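Local coordinates for protein antitoxin of toxin-antitoxin system VAPB (Rickettsia felis, PDB 3ZVK) that neutralizes its cognate RNase toxin VapC2 as the antitoxin of a type II toxin-antitoxin pair and binds promoter DNA in complex with it, at the interface of chains A and B. Sequence-based numbering; all coordinates share one arbitrary frame. Chains: chain A/B, Antitoxin of toxin-antitoxin system VAPB.

Contacts 1 and 2 are two aspects of one antiparallel strand pairing between antitoxin copies, with the centres of their C-alpha atoms about 3 Å apart. They share A:Ala4, B:Lys26 and B:Glu27, and both set strand 3-9 of chain A against the start of strand 27-33 of chain B. Contact 1 centres on a lysine-glutamate salt bridge beside the pairing; contact 2 holds main-chain hydrogen bonds and the apolar side chains, drawing in strands 12-17 and 36-41. Two-fold symmetry repeats both with the chains exchanged, consistent with the VapB-VapB association that helps link the toxin-antitoxin heterodimers.

Contact 1: the interface of chains A and B. Residues chain A 4-5; chain B 26-27.
Chi1 of A:Lys5 (-76°) and of B:Glu27 (-68°) turns each CG opposite its own carbonyl carbon and beside its own backbone N. The two residues are opposite partners in an antiparallel beta bridge, and from there their side chains run side by side in the same direction. The lysine stays straight through chi2 and chi3, then bends at chi4 (69°), a turn that swings its terminal amine round toward the glutamate. The glutamate is extended beyond CG, so that its carboxylate travels along the lysine chain instead of folding back on its own backbone.

The amine NZ of A:Lys5 and the carboxylate oxygen OE2 of B:Glu27 are 3.7 Å apart, a salt bridge at a separation too long for a close hydrogen bond. The same OE2 of B:Glu27 lies 4.1 Å from CG and also 4.1 Å from CE of A:Lys5, which places one carboxylate oxygen alongside the aliphatic part of the lysine as well as near its charged end. The pairing is therefore a lateral one, made along the length of the lysine, and it probably adds a modest electrostatic attraction to the strand association.

Beneath the side chains the backbones also meet closely. The carbonyl O of A:Ala4 is 3.4 Å from CA of B:Glu27, and the carbonyl O of B:Lys26 is 3.9 Å from CA of A:Lys5. CB of B:Glu27 is 4.0 Å from the A:Ala4 carbonyl O, so the base of the side chain rests near the partner strand while its carboxylate reaches on to the lysine. Surface burial follows the same pair, with 39 Å² hidden on B:Glu27 and 32 Å² on A:Lys5.

In the fold, the bridge between A:Lys5 and B:Glu27 joins strand 3-9 of chain A to the first residue of strand 27-33 of chain B, with B:Lys26 in the loop just before it.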
loop_
_atom_site.group_PDB
_atom_site.type_symbol
_atom_site.label_atom_id
_atom_site.label_comp_id
_atom_site.label_asym_id
_atom_site.label_seq_id
_atom_site.Cartn_x
_atom_site.Cartn_y
_atom_site.Cartn_z
ATOM N N ALA A 4 -22.760 -12.202 3.165
ATOM C CA ALA A 4 -22.884 -11.162 4.186
ATOM C C ALA A 4 -22.172 -9.895 3.709
ATOM O O ALA A 4 -21.101 -9.972 3.102
ATOM C CB ALA A 4 -22.275 -11.642 5.495
ATOM N N LYS A 5 -22.776 -8.733 3.973
ATOM C CA LYS A 5 -22.204 -7.444 3.576
ATOM C C LYS A 5 -21.228 -6.869 4.605
ATOM O O LYS A 5 -21.400 -7.060 5.814
ATOM C CB LYS A 5 -23.313 -6.427 3.256
ATOM C CG LYS A 5 -23.953 -6.695 1.907
ATOM C CD LYS A 5 -24.971 -5.647 1.536
ATOM C CE LYS A 5 -25.520 -5.842 0.136
ATOM N NZ LYS A 5 -26.368 -7.058 0.022
ATOM N N LYS B 26 -16.249 -6.185 -0.646
ATOM C CA LYS B 26 -17.556 -5.705 -0.214
ATOM C C LYS B 26 -18.484 -6.742 0.380
ATOM O O LYS B 26 -19.347 -6.390 1.181
ATOM C CB LYS B 26 -18.247 -5.028 -1.410
ATOM N N GLU B 27 -18.395 -7.992 -0.098
ATOM C CA GLU B 27 -19.202 -9.115 0.366
ATOM C C GLU B 27 -18.260 -10.243 0.725
ATOM O O GLU B 27 -17.108 -10.273 0.270
ATOM C CB GLU B 27 -20.152 -9.601 -0.727
ATOM C CG GLU B 27 -21.276 -8.645 -1.117
ATOM C CD GLU B 27 -22.462 -9.333 -1.781
ATOM O OE1 GLU B 27 -22.256 -10.053 -2.785
ATOM O OE2 GLU B 27 -23.594 -9.194 -1.262
#

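Contact 2: the interface of chains A and B. Residues chain A 3-4, 6, 15; chain B 26-28, 30, 39.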
loop_
_atom_site.group_PDB
_atom_site.type_symbol
_atom_site.label_atom_id
_atom_site.label_comp_id
_atom_site.label_asym_id
_atom_site.label_seq_id
_atom_site.Cartn_x
_atom_site.Cartn_y
_atom_site.Cartn_z
ATOM N N LYS A 3 -24.258 -15.312 1.833
ATOM C CA LYS A 3 -23.420 -14.104 1.774
ATOM C C LYS A 3 -23.732 -13.052 2.864
ATOM O O LYS A 3 -24.844 -12.995 3.387
ATOM C CB LYS A 3 -23.551 -13.452 0.382
ATOM N N ALA A 4 -22.760 -12.202 3.165
ATOM C CA ALA A 4 -22.884 -11.162 4.186
ATOM C C ALA A 4 -22.172 -9.895 3.709
ATOM O O ALA A 4 -21.101 -9.972 3.102
ATOM C CB ALA A 4 -22.275 -11.642 5.495
ATOM N N ILE A 6 -20.202 -6.168 4.096
ATOM C CA ILE A 6 -19.195 -5.458 4.878
ATOM C C ILE A 6 -19.616 -3.996 4.914
ATOM O O ILE A 6 -19.949 -3.435 3.875
ATOM C CB ILE A 6 -17.744 -5.670 4.323
ATOM C CG1 ILE A 6 -17.223 -7.066 4.687
ATOM C CG2 ILE A 6 -16.751 -4.609 4.823
ATOM C CD1 ILE A 6 -16.528 -7.647 3.604
ATOM N N VAL A 15 -19.095 -6.887 9.614
ATOM C CA VAL A 15 -19.795 -7.849 8.761
ATOM C C VAL A 15 -21.230 -8.033 9.320
ATOM O O VAL A 15 -21.422 -8.289 10.512
ATOM C CB VAL A 15 -19.008 -9.194 8.565
ATOM C CG1 VAL A 15 -18.631 -9.833 9.887
ATOM C CG2 VAL A 15 -19.755 -10.180 7.684
ATOM N N LYS B 26 -16.249 -6.185 -0.646
ATOM C CA LYS B 26 -17.556 -5.705 -0.214
ATOM C C LYS B 26 -18.484 -6.742 0.380
ATOM O O LYS B 26 -19.347 -6.390 1.181
ATOM C CB LYS B 26 -18.247 -5.028 -1.410
ATOM N N GLU B 27 -18.395 -7.992 -0.098
ATOM C CA GLU B 27 -19.202 -9.115 0.366
ATOM C C GLU B 27 -18.260 -10.243 0.725
ATOM O O GLU B 27 -17.108 -10.273 0.270
ATOM C CB GLU B 27 -20.152 -9.601 -0.727
ATOM C CG GLU B 27 -21.276 -8.645 -1.117
ATOM C CD GLU B 27 -22.462 -9.333 -1.781
ATOM O OE1 GLU B 27 -22.256 -10.053 -2.785
ATOM O OE2 GLU B 27 -23.594 -9.194 -1.262
ATOM N N VAL B 28 -18.759 -11.185 1.541
ATOM C CA VAL B 28 -18.023 -12.356 1.994
ATOM C C VAL B 28 -18.974 -13.549 1.980
ATOM O O VAL B 28 -20.189 -13.367 2.110
ATOM C CB VAL B 28 -17.320 -12.160 3.393
ATOM C CG1 VAL B 28 -16.104 -11.234 3.307
ATOM C CG2 VAL B 28 -18.294 -11.684 4.476
ATOM N N VAL B 30 -20.485 -16.917 3.771
ATOM C CA VAL B 30 -20.663 -17.382 5.156
ATOM C C VAL B 30 -21.025 -18.854 5.147
ATOM O O VAL B 30 -22.053 -19.226 4.576
ATOM C CB VAL B 30 -21.660 -16.553 6.000
ATOM C CG1 VAL B 30 -21.624 -16.989 7.462
ATOM C CG2 VAL B 30 -21.369 -15.077 5.882
ATOM N N LEU B 39 -15.619 -16.988 7.037
ATOM C CA LEU B 39 -15.856 -15.840 6.175
ATOM C C LEU B 39 -14.730 -15.755 5.162
ATOM O O LEU B 39 -13.578 -15.595 5.553
ATOM C CB LEU B 39 -15.878 -14.555 7.037
ATOM C CG LEU B 39 -17.209 -14.043 7.602
ATOM C CD1 LEU B 39 -17.995 -15.133 8.334
ATOM C CD2 LEU B 39 -16.952 -12.901 8.557
#
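A:Ile6 and B:Val28 cross at about a right angle, and the contact falls at the end of the isoleucine, with CD1 of A:Ile6 3.6 Å from CG1 of B:Val28. A:Val15 crosses B:Val28 at a similar angle on the latter's other methyl, CG2 of A:Val15 lying 3.8 Å from CG2 of B:Val28. The chi1 of B:Val28 (-73°) thus spreads its two methyls between two partners, CG1 toward A:Ile6 and CG2 toward A:Val15. By contrast, A:Val15 and B:Leu39 reach toward each other tip to tip, CG1 of A:Val15 to CD2 of B:Leu39 at 3.7 Å. The small CB of A:Ala4 rests against CG2 of B:Val30 at 3.6 Å.

Main-chain hydrogen bonds align the two strands beneath these side chains. A:Ala4 N donates to B:Val28 O at 3.0 Å, and B:Val28 N returns a bond to A:Ala4 O at 3.1 Å, a reciprocal pair that locks the strand register. Farther along, A:Ile6 N donates to B:Lys26 O at 3.0 Å.

The bridge between A:Ala4 and B:Val28 is antiparallel and joins strand 3-9 of chain A to strand 27-33 of chain B, while A:Val15 from strand 12-17 and B:Leu39 from strand 36-41 extend the apolar packing between the SpoVT-AbrB-type regions of the two antitoxin chains.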